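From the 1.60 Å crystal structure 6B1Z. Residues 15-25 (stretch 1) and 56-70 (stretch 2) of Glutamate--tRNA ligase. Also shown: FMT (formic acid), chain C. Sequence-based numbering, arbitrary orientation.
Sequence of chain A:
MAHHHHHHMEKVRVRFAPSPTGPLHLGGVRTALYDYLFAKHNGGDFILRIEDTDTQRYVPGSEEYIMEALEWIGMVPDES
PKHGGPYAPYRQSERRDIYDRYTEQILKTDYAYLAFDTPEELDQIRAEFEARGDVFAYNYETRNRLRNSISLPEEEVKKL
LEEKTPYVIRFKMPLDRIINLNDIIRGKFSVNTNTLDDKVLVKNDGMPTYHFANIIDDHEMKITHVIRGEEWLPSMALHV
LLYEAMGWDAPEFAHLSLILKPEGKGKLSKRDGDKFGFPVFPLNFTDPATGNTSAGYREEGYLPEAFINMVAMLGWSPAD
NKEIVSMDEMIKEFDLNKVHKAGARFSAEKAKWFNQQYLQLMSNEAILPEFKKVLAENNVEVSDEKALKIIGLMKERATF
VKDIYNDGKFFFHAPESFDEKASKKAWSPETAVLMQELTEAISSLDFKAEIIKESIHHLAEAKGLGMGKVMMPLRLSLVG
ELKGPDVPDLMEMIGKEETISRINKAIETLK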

# COMPACT_ATOMS: atom_id res chain seq x y z
N ARG A 15 -13.79 -10.86 3.99
CA ARG A 15 -13.76 -9.63 4.77
C ARG A 15 -12.34 -9.12 4.95
O ARG A 15 -11.40 -9.88 5.20
CB ARG A 15 -14.44 -9.79 6.15
CG ARG A 15 -13.59 -10.44 7.26
CD ARG A 15 -13.14 -11.86 6.93
NE ARG A 15 -12.56 -12.52 8.11
CZ ARG A 15 -11.30 -12.40 8.51
NH1 ARG A 15 -10.43 -11.66 7.82
NH2 ARG A 15 -10.89 -13.03 9.61
N PHE A 16 -12.20 -7.80 4.82
CA PHE A 16 -10.99 -7.09 5.20
C PHE A 16 -11.19 -6.64 6.63
O PHE A 16 -12.19 -5.96 6.92
CB PHE A 16 -10.76 -5.92 4.24
CG PHE A 16 -9.48 -5.18 4.45
CD1 PHE A 16 -8.28 -5.86 4.57
CD2 PHE A 16 -9.47 -3.78 4.50
CE1 PHE A 16 -7.10 -5.17 4.76
CE2 PHE A 16 -8.28 -3.09 4.69
CZ PHE A 16 -7.09 -3.79 4.82
N ALA A 17 -10.28 -7.03 7.52
CA ALA A 17 -10.44 -6.81 8.96
C ALA A 17 -9.22 -6.07 9.49
O ALA A 17 -8.44 -6.63 10.26
CB ALA A 17 -10.66 -8.13 9.69
N PRO A 18 -9.04 -4.81 9.09
CA PRO A 18 -8.02 -3.96 9.70
C PRO A 18 -8.46 -3.46 11.07
O PRO A 18 -9.65 -3.25 11.35
CB PRO A 18 -7.92 -2.80 8.71
CG PRO A 18 -9.32 -2.62 8.24
CD PRO A 18 -9.88 -4.05 8.15
N SER A 19 -7.49 -3.27 11.91
CA SER A 19 -7.68 -2.54 13.16
C SER A 19 -7.45 -1.05 12.94
O SER A 19 -6.64 -0.65 12.08
CB SER A 19 -6.72 -3.05 14.23
OG SER A 19 -5.38 -3.06 13.77
N PRO A 20 -8.19 -0.17 13.70
CA PRO A 20 -8.02 1.29 13.60
C PRO A 20 -6.83 1.78 14.41
O PRO A 20 -6.96 2.59 15.34
CB PRO A 20 -9.36 1.81 14.14
CG PRO A 20 -9.69 0.85 15.21
CD PRO A 20 -9.26 -0.51 14.66
N THR A 21 -5.64 1.29 14.06
CA THR A 21 -4.44 1.43 14.86
C THR A 21 -3.31 2.12 14.08
O THR A 21 -2.13 1.93 14.40
CB THR A 21 -3.97 0.06 15.36
OG1 THR A 21 -3.86 -0.84 14.26
CG2 THR A 21 -4.98 -0.51 16.37
N GLY A 22 -3.66 2.92 13.08
CA GLY A 22 -2.67 3.54 12.23
C GLY A 22 -3.01 3.34 10.76
O GLY A 22 -4.09 2.86 10.42
N PRO A 23 -2.09 3.69 9.87
CA PRO A 23 -2.38 3.61 8.44
C PRO A 23 -2.23 2.20 7.89
O PRO A 23 -1.56 1.34 8.47
CB PRO A 23 -1.34 4.54 7.82
CG PRO A 23 -0.16 4.38 8.74
CD PRO A 23 -0.75 4.23 10.13
N LEU A 24 -2.85 1.99 6.73
CA LEU A 24 -2.62 0.77 5.96
C LEU A 24 -1.19 0.74 5.43
O LEU A 24 -0.69 1.73 4.90
CB LEU A 24 -3.60 0.69 4.80
CG LEU A 24 -5.07 0.51 5.13
CD1 LEU A 24 -5.85 0.43 3.83
CD2 LEU A 24 -5.29 -0.73 5.99
N HIS A 25 -0.53 -0.41 5.59
CA HIS A 25 0.74 -0.68 4.94
C HIS A 25 0.48 -1.37 3.60
O HIS A 25 -0.65 -1.74 3.28
CB HIS A 25 1.64 -1.54 5.83
CG HIS A 25 2.10 -0.85 7.08
ND1 HIS A 25 3.42 -0.52 7.31
CD2 HIS A 25 1.42 -0.44 8.18
CE1 HIS A 25 3.53 0.07 8.48
NE2 HIS A 25 2.33 0.12 9.04
C FMT C . -7.72 -11.97 10.30
O1 FMT C . -7.86 -11.53 9.16
O2 FMT C . -8.23 -13.02 10.71
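Stretch 2, residues 56-70: QRYVPGSEEYIMEAL

Stretch 2 enters as the tail of a 3-10 segment, turns at Val 59 to Ser 62, and leaves as a helix that begins at Ser 62 and runs past Leu 70. Three pairs mark its course: Thr 21 lies nearest Tyr 58 (CA to CA 4.9 Å), Pro 20 nearest Ser 62 (4.6 Å between CA atoms), and Leu 24 nearest Ile 66 (6.8 Å between CA atoms); they set no steady parallel or antiparallel course. Stretch 1 leaves a strand at Phe 16 and becomes a proline-rich loop that bends through Pro 20, Thr 21 and Gly 22, so the contact joins a helix and its lead-in to a loop and the end of a strand, and together they bury 708 Å².

Gln 56 stays clear of stretch 1. Arg 57 is the first to touch, and it does so with both backbone and side chain. Its carbonyl O receives a CA-H...O contact from Thr 21 CA at 3.5 Å, while its side chain, in an m, t, p arrangement, starts off sideways and brings its end back so that one face of the guanidinium lies against Thr 21 methyl CG2, 3.4 Å from NH1. Within stretch 1, Thr 21 OG1 and Ser 19 OG, two residues apart, are hydrogen-bonded at 2.7 Å.

Tyr 58 points its CB away, yet its backbone approaches closely: its CA makes a CA-H...O contact with Pro 20 O at 3.5 Å, and its ring atom CD1 packs on Pro 20 CG at 3.9 Å. The same carbonyl is claimed more firmly one residue later, where Val 59 N donates a nearly straight hydrogen bond to Pro 20 O, 2.8 Å at 165°. Val 59 also points its side chain at stretch 1, with CG2 3.4 Å from Thr 21 C and 3.6 Å from Gly 22 N.

Pro 60 and Gly 61 make no contact; they are the corners of a type II turn, and Gly 61, at phi 93°, holds the N-cap position in a conformation that calls for glycine. The turn delivers Ser 62, whose CB sits 3.3 Å from Pro 20 CA. Its OG gives a hydrogen bond to Val 59 O (2.8 Å) and accepts one from Gly 22 N (3.1 Å), so a single hydroxyl ties the turn to the loop. Gly 22 is itself at backbone angles that demand glycine, and a CB there would run into Pro 23 CD.

Beyond this polar junction the helix offers apolar side chains. Glu 63 and Glu 64 contribute little or nothing. Tyr 65 points toward stretch 1 and spreads one face under Pro 23, whose CB stands 4.0 Å from the ring centroid in a CH-pi contact; Leu 24 CB lies 4.2 Å from Tyr 65 CE1. Ile 66 reaches Pro 18 CG with CD1 (3.5 Å), the edge of the Phe 16 ring at CE2 with CG2 (4.3 Å), and Leu 24 CD2 with CG1 (4.1 Å). Met 67 turns away. Ala 69 CB lies 4.2 Å from Leu 24 CD1, and Leu 70 after it still points toward stretch 1 without coming as close.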

# COMPACT_ATOMS: atom_id res chain seq x y z
N GLN A 56 -6.96 0.61 23.63
CA GLN A 56 -5.78 1.40 23.97
C GLN A 56 -4.80 1.53 22.81
O GLN A 56 -3.82 2.28 22.94
CB GLN A 56 -5.08 0.81 25.19
CG GLN A 56 -4.40 -0.53 24.97
CD GLN A 56 -3.84 -1.11 26.26
OE1 GLN A 56 -4.54 -1.21 27.27
NE2 GLN A 56 -2.56 -1.47 26.25
N ARG A 57 -5.01 0.84 21.70
CA ARG A 57 -4.18 1.00 20.52
C ARG A 57 -4.88 1.82 19.43
O ARG A 57 -4.35 1.94 18.32
CB ARG A 57 -3.76 -0.36 19.97
CG ARG A 57 -2.81 -1.11 20.89
CD ARG A 57 -2.16 -2.31 20.20
NE ARG A 57 -1.52 -1.93 18.94
CZ ARG A 57 -1.97 -2.30 17.74
NH1 ARG A 57 -3.05 -3.06 17.64
NH2 ARG A 57 -1.33 -1.91 16.64
N TYR A 58 -6.04 2.39 19.74
CA TYR A 58 -6.82 3.11 18.75
C TYR A 58 -6.14 4.42 18.35
O TYR A 58 -5.60 5.13 19.19
CB TYR A 58 -8.22 3.40 19.30
CG TYR A 58 -9.00 4.44 18.54
CD1 TYR A 58 -9.61 4.12 17.33
CD2 TYR A 58 -9.15 5.73 19.03
CE1 TYR A 58 -10.33 5.07 16.63
CE2 TYR A 58 -9.87 6.68 18.34
CZ TYR A 58 -10.46 6.35 17.14
OH TYR A 58 -11.18 7.29 16.44
N VAL A 59 -6.16 4.71 17.06
CA VAL A 59 -5.61 5.94 16.51
C VAL A 59 -6.76 6.72 15.87
O VAL A 59 -7.39 6.21 14.94
CB VAL A 59 -4.49 5.67 15.49
CG1 VAL A 59 -3.94 6.98 14.94
CG2 VAL A 59 -3.39 4.84 16.12
N PRO A 60 -7.07 7.92 16.34
CA PRO A 60 -8.19 8.67 15.75
C PRO A 60 -8.00 8.89 14.26
O PRO A 60 -6.92 9.27 13.80
CB PRO A 60 -8.18 9.99 16.53
CG PRO A 60 -7.53 9.65 17.84
CD PRO A 60 -6.49 8.61 17.51
N GLY A 61 -9.06 8.62 13.50
CA GLY A 61 -9.04 8.79 12.06
C GLY A 61 -8.67 7.56 11.26
O GLY A 61 -8.64 7.63 10.02
N SER A 62 -8.39 6.43 11.92
CA SER A 62 -7.90 5.26 11.19
C SER A 62 -9.00 4.63 10.34
O SER A 62 -8.74 4.19 9.21
CB SER A 62 -7.33 4.23 12.15
OG SER A 62 -6.19 4.72 12.83
N GLU A 63 -10.22 4.54 10.87
CA GLU A 63 -11.31 4.03 10.05
C GLU A 63 -11.53 4.91 8.83
O GLU A 63 -11.69 4.40 7.71
CB GLU A 63 -12.59 3.93 10.88
CG GLU A 63 -13.78 3.43 10.08
CD GLU A 63 -15.02 3.27 10.93
OE1 GLU A 63 -14.90 2.74 12.05
OE2 GLU A 63 -16.10 3.72 10.48
N GLU A 64 -11.53 6.24 9.04
CA GLU A 64 -11.66 7.18 7.93
C GLU A 64 -10.52 7.00 6.94
O GLU A 64 -10.74 7.00 5.72
CB GLU A 64 -11.70 8.61 8.46
CG GLU A 64 -12.94 8.94 9.30
CD GLU A 64 -12.79 8.61 10.79
OE1 GLU A 64 -12.06 7.66 11.14
OE2 GLU A 64 -13.40 9.33 11.61
N TYR A 65 -9.29 6.84 7.44
CA TYR A 65 -8.15 6.57 6.56
C TYR A 65 -8.39 5.34 5.68
O TYR A 65 -8.13 5.36 4.47
CB TYR A 65 -6.88 6.40 7.40
CG TYR A 65 -5.61 6.24 6.59
CD1 TYR A 65 -5.30 5.03 5.96
CD2 TYR A 65 -4.72 7.29 6.47
CE1 TYR A 65 -4.16 4.88 5.21
CE2 TYR A 65 -3.56 7.16 5.72
CZ TYR A 65 -3.29 5.95 5.10
OH TYR A 65 -2.14 5.81 4.37
N ILE A 66 -8.84 4.24 6.29
CA ILE A 66 -9.08 3.01 5.55
C ILE A 66 -10.11 3.24 4.45
O ILE A 66 -9.90 2.85 3.29
CB ILE A 66 -9.53 1.90 6.51
CG1 ILE A 66 -8.37 1.51 7.43
CG2 ILE A 66 -10.05 0.70 5.71
CD1 ILE A 66 -8.85 0.86 8.74
N MET A 67 -11.24 3.87 4.79
CA MET A 67 -12.27 4.12 3.79
C MET A 67 -11.76 5.02 2.68
O MET A 67 -12.01 4.75 1.49
CB MET A 67 -13.52 4.72 4.45
CG MET A 67 -14.35 3.70 5.24
SD MET A 67 -14.92 2.32 4.22
CE MET A 67 -15.97 3.16 3.03
N GLU A 68 -11.01 6.07 3.03
CA GLU A 68 -10.48 6.98 2.00
C GLU A 68 -9.50 6.25 1.08
O GLU A 68 -9.49 6.48 -0.13
CB GLU A 68 -9.81 8.19 2.66
CG GLU A 68 -9.36 9.26 1.66
CD GLU A 68 -8.79 10.50 2.33
OE1 GLU A 68 -8.99 10.68 3.55
OE2 GLU A 68 -8.15 11.32 1.63
N ALA A 69 -8.69 5.35 1.64
CA ALA A 69 -7.73 4.63 0.80
C ALA A 69 -8.43 3.65 -0.13
O ALA A 69 -8.09 3.55 -1.31
CB ALA A 69 -6.71 3.90 1.67
N LEU A 70 -9.41 2.91 0.40
CA LEU A 70 -10.17 2.00 -0.44
C LEU A 70 -10.93 2.76 -1.53
O LEU A 70 -11.01 2.29 -2.67
CB LEU A 70 -11.14 1.18 0.41
CG LEU A 70 -10.54 0.23 1.44
CD1 LEU A 70 -11.67 -0.40 2.24
CD2 LEU A 70 -9.69 -0.83 0.74